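PDB 6WCI: cysteine desulfurase from Stenotrophomonas maltophilia, which probably removes sulfur from L-cysteine with the help of pyridoxal 5'-phosphate, passing it to a sulfur carrier and leaving L-alanine. Local coordinates for residues B[47-50]-B[51-54]; B[258-261]-B[262-266]; B[405-408]-B[409-412]. All blocks are in the same frame, centred on the assembly; numbering follows the deposited sequence. Where two conformers were deposited one is given.

Contact 1: B[47-50]-B[51-54]; sequences YFDN and ANTG
A51 sits in the bend just after N50, and its N is hydrogen-bonded to the hydroxyl of S401. N52 then meets D49 twice. Its N bonds to D49 O at 3.1 Å, from above the carbonyl plane and at a bent 139°. Its ND2 bonds to D49 OD2 at 3.0 Å. ND2 comes to the syn side of the carboxylate. The acceptor lies in the amide plane, while the amide and carboxylate planes stand 69° apart. H80 of the second subunit also bonds D49 OD2, which ties this turn to the dimer interface. The backbone bond closes a type I beta turn over D49, N50, A51 and N52, in the buried loop between strand 43-47 and helix 58-70. T53 comes next. Its N makes a longer, weak bond to the same D49 O. Its carbonyl O receives the Y47 hydroxyl, OH to O 2.8 Å, at the edge of the tyrosine ring. T53 OG1 is anti to its backbone N (chi1 -166°) and bonds to H245, the residue before K246, which carries the cofactor. T53 CG2 takes the more hindered place and sits 3.4 Å from Y47 OH. At G54 the backbone N lies 3.6 Å from N50 O, and the backbone pairs onward with H245.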
ATOM      1  N   TYR B  47      24.014   5.745  11.190  1.00 48.04           N
ATOM      2  CA  TYR B  47      22.655   5.212  11.161  1.00 44.68           C
ATOM      3  C   TYR B  47      22.679   3.760  11.622  1.00 46.02           C
ATOM      4  O   TYR B  47      22.956   2.848  10.843  1.00 47.91           O
ATOM      5  CB  TYR B  47      22.047   5.343   9.768  1.00 39.10           C
ATOM      6  CG  TYR B  47      20.592   4.927   9.732  1.00 41.78           C
ATOM      7  CD1 TYR B  47      19.594   5.794  10.156  1.00 44.12           C
ATOM      8  CD2 TYR B  47      20.216   3.660   9.296  1.00 41.41           C
ATOM      9  CE1 TYR B  47      18.259   5.419  10.134  1.00 39.30           C
ATOM     10  CE2 TYR B  47      18.867   3.276   9.260  1.00 37.06           C
ATOM     11  CZ  TYR B  47      17.905   4.164   9.688  1.00 36.84           C
ATOM     12  OH  TYR B  47      16.571   3.801   9.694  1.00 40.59           O
ATOM     13  N   PHE B  48      22.388   3.545  12.896  1.00 44.99           N
ATOM     14  CA  PHE B  48      22.349   2.211  13.490  1.00 51.01           C
ATOM     15  C   PHE B  48      20.911   1.829  13.825  1.00 50.55           C
ATOM     16  O   PHE B  48      20.647   1.163  14.828  1.00 48.65           O
ATOM     17  CB  PHE B  48      23.236   2.129  14.732  1.00 51.49           C
ATOM     18  CG  PHE B  48      24.728   1.995  14.435  1.00 54.85           C
ATOM     19  CD1 PHE B  48      25.212   2.002  13.134  1.00 54.23           C
ATOM     20  CD2 PHE B  48      25.636   1.852  15.472  1.00 53.76           C
ATOM     21  CE1 PHE B  48      26.581   1.875  12.883  1.00 56.88           C
ATOM     22  CE2 PHE B  48      26.998   1.722  15.230  1.00 54.11           C
ATOM     23  CZ  PHE B  48      27.471   1.735  13.936  1.00 57.04           C
ATOM     24  N   ASP B  49      19.960   2.261  12.986  1.00 44.22           N
ATOM     25  CA  ASP B  49      18.546   1.939  13.166  1.00 45.82           C
ATOM     26  C   ASP B  49      17.984   1.229  11.935  1.00 47.26           C
ATOM     27  O   ASP B  49      16.848   1.465  11.519  1.00 42.96           O
ATOM     28  CB  ASP B  49      17.734   3.196  13.481  1.00 44.29           C
ATOM     29  CG  ASP B  49      16.392   2.876  14.110  1.00 47.79           C
ATOM     30  OD1 ASP B  49      16.279   1.795  14.712  1.00 47.67           O
ATOM     31  OD2 ASP B  49      15.441   3.687  13.980  1.00 48.18           O
ATOM     32  N   ASN B  50      18.778   0.331  11.349  1.00 49.89           N
ATOM     33  CA  ASN B  50      18.389  -0.320  10.103  1.00 48.73           C
ATOM     34  C   ASN B  50      17.240  -1.297  10.299  1.00 47.01           C
ATOM     35  O   ASN B  50      16.478  -1.544   9.359  1.00 46.57           O
ATOM     36  CB  ASN B  50      19.584  -1.040   9.502  1.00 41.00           C
ATOM     37  CG  ASN B  50      20.662  -0.088   9.101  1.00 48.83           C
ATOM     38  OD1 ASN B  50      20.510   0.639   8.119  1.00 40.42           O
ATOM     39  ND2 ASN B  50      21.750  -0.054   9.871  1.00 48.11           N
ATOM     40  N   ALA B  51      17.106  -1.867  11.494  1.00 49.24           N
ATOM     41  CA  ALA B  51      15.982  -2.750  11.771  1.00 44.65           C
ATOM     42  C   ALA B  51      14.659  -1.998  11.796  1.00 53.52           C
ATOM     43  O   ALA B  51      13.608  -2.617  11.614  1.00 54.40           O
ATOM     44  CB  ALA B  51      16.208  -3.485  13.094  1.00 47.84           C
ATOM     45  N   ASN B  52      14.688  -0.680  12.010  1.00 42.65           N
ATOM     46  CA  ASN B  52      13.471   0.119  11.905  1.00 46.72           C
ATOM     47  C   ASN B  52      13.082   0.320  10.443  1.00 46.18           C
ATOM     48  O   ASN B  52      11.929   0.089  10.057  1.00 41.67           O
ATOM     49  CB  ASN B  52      13.676   1.466  12.594  1.00 48.13           C
ATOM     50  CG  ASN B  52      12.412   1.991  13.234  1.00 56.24           C
ATOM     51  OD1 ASN B  52      11.309   1.514  12.947  1.00 54.70           O
ATOM     52  ND2 ASN B  52      12.559   2.982  14.104  1.00 59.17           N
ATOM     53  N   THR B  53      14.038   0.755   9.624  1.00 42.44           N
ATOM     54  CA  THR B  53      13.934   0.794   8.171  1.00 41.57           C
ATOM     55  C   THR B  53      15.345   0.906   7.606  1.00 44.83           C
ATOM     56  O   THR B  53      16.233   1.491   8.232  1.00 49.80           O
ATOM     57  CB  THR B  53      13.072   1.961   7.669  1.00 40.61           C
ATOM     58  OG1 THR B  53      12.747   1.746   6.292  1.00 35.98           O
ATOM     59  CG2 THR B  53      13.833   3.289   7.767  1.00 40.06           C
ATOM     60  N   GLY B  54      15.543   0.339   6.416  1.00 42.38           N
ATOM     61  CA  GLY B  54      16.834   0.398   5.772  1.00 36.71           C
ATOM     62  C   GLY B  54      16.978   1.585   4.825  1.00 39.45           C
ATOM     63  O   GLY B  54      16.008   2.200   4.395  1.00 40.61           O
TER

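Contact 2: B[258-261]-B[262-266]; sequences ARRE and HLDAM
L263 N donates to R259 O at 3.3 Å and opens the first turn of the short helix 260-265, with R259 as its N-cap residue. The helix follows strand 254-258 of the seven-stranded sheet. Two more backbone bonds continue it, D264 N to R260 O and A265 N to E261 O. H262 N adds a weak bond to R259 O.

Charge pairs run along the outside. R260 NE meets D264 OD1 at 3.3 Å in a salt bridge. The guanidinium and carboxylate planes are 80° apart, close to perpendicular. R259 NE binds E261 OE2 at 3.0 Å, on its anti lone pair.

Stacking involves E261 and H262. E261 has chi1 65°, which sets CG between its backbone N and carbonyl carbon. CG then lies over one face of the H262 ring in a CH-pi contact, 4.0 Å from the centroid. The E261 carboxylate lies parallel to the ring. Apolar contact is small: A258 CB touches L263 CG at 3.8 Å.

The H262 ring has polar partners at both nitrogens. NE2 is hydrogen-bonded to D238 of the same chain. ND1 has a water 2.7 Å away at the ring edge, and that water also donates weakly to E261 O.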
ATOM      1  N   ALA B 258       3.307 -18.250  -0.692  1.00 39.61           N
ATOM      2  CA  ALA B 258       2.507 -19.333  -0.137  1.00 42.37           C
ATOM      3  C   ALA B 258       2.585 -20.536  -1.058  1.00 45.09           C
ATOM      4  O   ALA B 258       2.800 -20.398  -2.264  1.00 41.56           O
ATOM      5  CB  ALA B 258       1.036 -18.923   0.051  1.00 39.94           C
ATOM      6  N   ARG B 259       2.396 -21.721  -0.481  1.00 35.43           N
ATOM      7  CA  ARG B 259       2.201 -22.903  -1.302  1.00 37.11           C
ATOM      8  C   ARG B 259       1.012 -22.693  -2.233  1.00 35.93           C
ATOM      9  O   ARG B 259       0.022 -22.056  -1.862  1.00 37.77           O
ATOM     10  CB  ARG B 259       1.982 -24.128  -0.419  1.00 40.49           C
ATOM     11  CG  ARG B 259       3.111 -24.332   0.580  1.00 48.29           C
ATOM     12  CD  ARG B 259       2.768 -25.432   1.531  1.00 52.72           C
ATOM     13  NE  ARG B 259       2.399 -26.644   0.815  1.00 53.16           N
ATOM     14  CZ  ARG B 259       3.261 -27.599   0.487  1.00 62.82           C
ATOM     15  NH1 ARG B 259       4.545 -27.468   0.806  1.00 53.84           N
ATOM     16  NH2 ARG B 259       2.842 -28.684  -0.158  1.00 69.03           N
ATOM     17  N   ARG B 260       1.126 -23.223  -3.455  1.00 42.16           N
ATOM     18  CA  ARG B 260       0.088 -23.012  -4.463  1.00 42.49           C
ATOM     19  C   ARG B 260      -1.258 -23.561  -4.004  1.00 44.56           C
ATOM     20  O   ARG B 260      -2.307 -22.960  -4.280  1.00 39.12           O
ATOM     21  CB  ARG B 260       0.494 -23.669  -5.785  1.00 45.52           C
ATOM     22  CG  ARG B 260      -0.501 -23.423  -6.924  1.00 46.32           C
ATOM     23  CD  ARG B 260      -0.359 -21.997  -7.388  1.00 51.31           C
ATOM     24  NE  ARG B 260      -1.443 -21.529  -8.242  1.00 54.88           N
ATOM     25  CZ  ARG B 260      -1.514 -20.284  -8.693  1.00 50.19           C
ATOM     26  NH1 ARG B 260      -0.561 -19.415  -8.364  1.00 44.71           N
ATOM     27  NH2 ARG B 260      -2.527 -19.907  -9.459  1.00 47.50           N
ATOM     28  N   GLU B 261      -1.251 -24.706  -3.310  1.00 38.42           N
ATOM     29  CA  GLU B 261      -2.503 -25.315  -2.860  1.00 43.98           C
ATOM     30  C   GLU B 261      -3.286 -24.386  -1.938  1.00 43.91           C
ATOM     31  O   GLU B 261      -4.520 -24.397  -1.951  1.00 44.78           O
ATOM     32  CB  GLU B 261      -2.228 -26.645  -2.151  1.00 45.98           C
ATOM     33  CG  GLU B 261      -1.443 -26.494  -0.859  1.00 50.41           C
ATOM     34  CD  GLU B 261      -1.327 -27.780  -0.064  1.00 59.27           C
ATOM     35  OE1 GLU B 261      -2.252 -28.615  -0.129  1.00 64.45           O
ATOM     36  OE2 GLU B 261      -0.302 -27.947   0.632  1.00 61.85           O
ATOM     37  N   HIS B 262      -2.592 -23.576  -1.134  1.00 43.17           N
ATOM     38  CA  HIS B 262      -3.289 -22.642  -0.258  1.00 36.76           C
ATOM     39  C   HIS B 262      -3.846 -21.467  -1.043  1.00 36.80           C
ATOM     40  O   HIS B 262      -4.988 -21.049  -0.819  1.00 36.97           O
ATOM     41  CB  HIS B 262      -2.352 -22.153   0.846  1.00 35.85           C
ATOM     42  CG  HIS B 262      -1.850 -23.251   1.732  1.00 43.06           C
ATOM     43  ND1 HIS B 262      -2.567 -24.404   1.959  1.00 45.87           N
ATOM     44  CD2 HIS B 262      -0.698 -23.379   2.433  1.00 38.09           C
ATOM     45  CE1 HIS B 262      -1.880 -25.195   2.768  1.00 41.12           C
ATOM     46  NE2 HIS B 262      -0.744 -24.595   3.071  1.00 40.63           N
ATOM     47  N   LEU B 263      -3.056 -20.912  -1.962  1.00 31.56           N
ATOM     48  CA  LEU B 263      -3.543 -19.762  -2.714  1.00 33.50           C
ATOM     49  C   LEU B 263      -4.789 -20.121  -3.515  1.00 32.74           C
ATOM     50  O   LEU B 263      -5.697 -19.294  -3.672  1.00 33.46           O
ATOM     51  CB  LEU B 263      -2.449 -19.226  -3.636  1.00 32.00           C
ATOM     52  CG  LEU B 263      -1.234 -18.550  -2.996  1.00 38.93           C
ATOM     53  CD1 LEU B 263      -0.143 -18.385  -4.036  1.00 42.31           C
ATOM     54  CD2 LEU B 263      -1.615 -17.202  -2.398  1.00 34.02           C
ATOM     55  N   ASP B 264      -4.862 -21.351  -4.019  1.00 36.81           N
ATOM     56  CA  ASP B 264      -6.044 -21.730  -4.791  1.00 38.23           C
ATOM     57  C   ASP B 264      -7.260 -21.922  -3.889  1.00 38.60           C
ATOM     58  O   ASP B 264      -8.370 -21.514  -4.249  1.00 37.21           O
ATOM     59  CB  ASP B 264      -5.762 -22.991  -5.610  1.00 42.25           C
ATOM     60  CG  ASP B 264      -4.767 -22.750  -6.738  1.00 45.79           C
ATOM     61  OD1 ASP B 264      -4.555 -21.578  -7.115  1.00 45.31           O
ATOM     62  OD2 ASP B 264      -4.206 -23.736  -7.255  1.00 48.39           O
ATOM     63  N   ALA B 265      -7.075 -22.524  -2.709  1.00 36.26           N
ATOM     64  CA  ALA B 265      -8.204 -22.814  -1.831  1.00 37.93           C
ATOM     65  C   ALA B 265      -8.704 -21.583  -1.078  1.00 39.22           C
ATOM     66  O   ALA B 265      -9.881 -21.533  -0.713  1.00 41.79           O
ATOM     67  CB  ALA B 265      -7.825 -23.912  -0.834  1.00 42.18           C
ATOM     68  N   MET B 266      -7.838 -20.600  -0.823  1.00 34.13           N
ATOM     69  CA  MET B 266      -8.217 -19.449  -0.012  1.00 34.46           C
ATOM     70  C   MET B 266      -9.199 -18.552  -0.765  1.00 40.03           C
ATOM     71  O   MET B 266      -8.997 -18.266  -1.950  1.00 39.29           O
ATOM     72  CB  MET B 266      -6.986 -18.626   0.356  1.00 28.77           C
ATOM     73  CG  MET B 266      -6.120 -19.226   1.475  1.00 32.20           C
ATOM     74  SD  MET B 266      -4.458 -18.503   1.525  1.00 41.64           S
ATOM     75  CE  MET B 266      -4.787 -16.768   1.757  1.00 41.05           C
TER
HETATM   76  O   HOH W   1      -4.967 -25.293   1.179  1.00 43.57           O

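Contact 3: B[405-408]-B[409-412]; sequences YNTH and AEIE. With SO4 (sulfate ion), chain E.
E410 OE1 is gripped by two donors. N406 ND2 reaches it at 2.9 Å on the syn side, with the acceptor near the amide plane. T407 N reaches it at 3.2 Å from above the carboxylate plane. The two come from opposite faces, which should limit rotation of the carboxylate. E410 OE2 forms a salt bridge with R30, and N406 OD1 accepts from the backbone N of A403. In return, E410 N donates to T407 OG1 at 3.0 Å and 166°. T407 has chi1 69°, which turns OG1 in over the helix start. The reciprocal T407-E410 bonds make a capping box at the N-terminus of helix 408-422, the last helix of the chain. The first turn is carried on by I411 N to T407 O at 3.2 Å and by E412 N to H408 O. H408 N points out of the helix end and donates to O2 of a sulfate, probably picked up during crystallisation, at 2.8 Å. The helix end may help to hold this anion, which R324 also binds. The H408 and I411 side chains run side by side toward helix 318-336, with H408 ND1 4.0 Å from I411 CD1. H408 ND1 is hydrogen-bonded to H331 on that helix.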
ATOM      1  N   TYR B 405      26.298  -1.733   4.729  1.00 54.59           N
ATOM      2  CA  TYR B 405      26.891  -0.443   4.385  1.00 51.66           C
ATOM      3  C   TYR B 405      27.397   0.331   5.598  1.00 46.46           C
ATOM      4  O   TYR B 405      27.971   1.410   5.430  1.00 46.67           O
ATOM      5  CB  TYR B 405      25.893   0.425   3.596  1.00 50.25           C
ATOM      6  CG  TYR B 405      24.501   0.484   4.170  1.00 47.18           C
ATOM      7  CD1 TYR B 405      24.224   1.228   5.303  1.00 41.75           C
ATOM      8  CD2 TYR B 405      23.447  -0.185   3.552  1.00 49.43           C
ATOM      9  CE1 TYR B 405      22.941   1.276   5.834  1.00 43.82           C
ATOM     10  CE2 TYR B 405      22.165  -0.146   4.068  1.00 46.22           C
ATOM     11  CZ  TYR B 405      21.909   0.594   5.203  1.00 45.70           C
ATOM     12  OH  TYR B 405      20.623   0.630   5.726  1.00 38.01           O
ATOM     13  N   ASN B 406      27.193  -0.171   6.811  1.00 55.07           N
ATOM     14  CA  ASN B 406      27.908   0.390   7.943  1.00 49.87           C
ATOM     15  C   ASN B 406      29.365  -0.064   7.899  1.00 60.22           C
ATOM     16  O   ASN B 406      29.737  -0.970   7.146  1.00 60.35           O
ATOM     17  CB  ASN B 406      27.257  -0.028   9.259  1.00 66.58           C
ATOM     18  CG  ASN B 406      25.884   0.576   9.444  1.00 63.84           C
ATOM     19  OD1 ASN B 406      24.894  -0.142   9.614  1.00 48.20           O
ATOM     20  ND2 ASN B 406      25.816   1.908   9.417  1.00 48.52           N
ATOM     21  N   THR B 407      30.200   0.577   8.716  1.00 58.63           N
ATOM     22  CA  THR B 407      31.636   0.342   8.689  1.00 59.26           C
ATOM     23  C   THR B 407      32.163   0.057  10.090  1.00 63.46           C
ATOM     24  O   THR B 407      31.520   0.365  11.098  1.00 58.77           O
ATOM     25  CB  THR B 407      32.395   1.544   8.107  1.00 60.11           C
ATOM     26  OG1 THR B 407      32.317   2.641   9.025  1.00 56.46           O
ATOM     27  CG2 THR B 407      31.796   1.961   6.765  1.00 53.24           C
ATOM     28  N   HIS B 408      33.359  -0.538  10.136  1.00 63.96           N
ATOM     29  CA  HIS B 408      34.038  -0.756  11.412  1.00 65.23           C
ATOM     30  C   HIS B 408      34.416   0.561  12.071  1.00 65.12           C
ATOM     31  O   HIS B 408      34.381   0.671  13.304  1.00 65.66           O
ATOM     32  CB  HIS B 408      35.275  -1.623  11.198  1.00 65.15           C
ATOM     33  CG  HIS B 408      34.954  -3.027  10.796  1.00 68.09           C
ATOM     34  ND1 HIS B 408      34.346  -3.923  11.650  1.00 65.45           N
ATOM     35  CD2 HIS B 408      35.143  -3.689   9.630  1.00 65.15           C
ATOM     36  CE1 HIS B 408      34.172  -5.075  11.028  1.00 64.99           C
ATOM     37  NE2 HIS B 408      34.646  -4.960   9.800  1.00 70.75           N
ATOM     38  N   ALA B 409      34.744   1.572  11.261  1.00 63.13           N
ATOM     39  CA  ALA B 409      35.027   2.902  11.787  1.00 63.75           C
ATOM     40  C   ALA B 409      33.817   3.479  12.509  1.00 68.80           C
ATOM     41  O   ALA B 409      33.943   4.032  13.609  1.00 64.33           O
ATOM     42  CB  ALA B 409      35.472   3.821  10.650  1.00 62.60           C
ATOM     43  N   GLU B 410      32.627   3.364  11.902  1.00 60.37           N
ATOM     44  CA  GLU B 410      31.414   3.811  12.579  1.00 59.49           C
ATOM     45  C   GLU B 410      31.221   3.091  13.905  1.00 61.27           C
ATOM     46  O   GLU B 410      30.811   3.706  14.895  1.00 61.97           O
ATOM     47  CB  GLU B 410      30.191   3.590  11.690  1.00 56.71           C
ATOM     48  CG  GLU B 410      30.005   4.632  10.593  1.00 54.74           C
ATOM     49  CD  GLU B 410      28.856   4.260   9.693  1.00 53.72           C
ATOM     50  OE1 GLU B 410      28.497   3.061   9.700  1.00 55.00           O
ATOM     51  OE2 GLU B 410      28.304   5.149   9.000  1.00 53.67           O
ATOM     52  N   ILE B 411      31.479   1.781  13.932  1.00 62.06           N
ATOM     53  CA  ILE B 411      31.394   1.026  15.185  1.00 72.25           C
ATOM     54  C   ILE B 411      32.257   1.683  16.256  1.00 66.50           C
ATOM     55  O   ILE B 411      31.819   1.887  17.394  1.00 67.54           O
ATOM     56  CB  ILE B 411      31.799  -0.444  14.965  1.00 67.96           C
ATOM     57  CG1 ILE B 411      30.741  -1.180  14.140  1.00 62.37           C
ATOM     58  CG2 ILE B 411      32.003  -1.162  16.313  1.00 67.24           C
ATOM     59  CD1 ILE B 411      31.190  -2.531  13.628  1.00 62.84           C
ATOM     60  N   GLU B 412      33.491   2.050  15.897  1.00 67.75           N
ATOM     61  CA  GLU B 412      34.382   2.662  16.881  0.62 70.08           C
ATOM     62  C   GLU B 412      33.884   4.046  17.284  1.00 70.24           C
ATOM     63  O   GLU B 412      33.878   4.381  18.474  1.00 71.32           O
ATOM     64  CB  GLU B 412      35.811   2.731  16.338  0.62 71.30           C
ATOM     65  CG  GLU B 412      36.476   1.369  16.130  0.62 75.17           C
ATOM     66  CD  GLU B 412      36.712   0.602  17.433  0.62 82.51           C
ATOM     67  OE1 GLU B 412      36.829  -0.640  17.383  0.62 82.89           O
ATOM     68  OE2 GLU B 412      36.778   1.236  18.506  0.62 93.91           O
TER
HETATM   69  S   SO4 E 502      35.228  -1.048   6.830  1.00 82.35           S
HETATM   70  O1  SO4 E 502      34.755  -0.424   5.598  1.00 89.67           O
HETATM   71  O2  SO4 E 502      34.089  -1.478   7.632  1.00 85.18           O
HETATM   72  O3  SO4 E 502      36.004  -0.079   7.612  1.00 74.04           O
HETATM   73  O4  SO4 E 502      36.031  -2.213   6.463  1.00 82.12           O

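Overall arrangement
Contacts 1 and 3 are neighbours, with centres about 14 Å apart. N50 OD1 meets the Y405 hydroxyl in a probable but unusually short hydrogen bond, and F48 packs on N406. Contact 2 lies across the chain's centre, about 33 Å from contact 1 and 44 Å from contact 3 between centres. Contact 1 is buried and touches the second subunit and H245, next to the cofactor lysine. Several of its polar side chains bond to other parts of the protein. Contacts 2 and 3 are partly buried: a whole short helix and the start of a longer one. Contact 2 adds charge pairs and a water to helical backbone bonds. Contact 3 uses a capping box and binds sulfate.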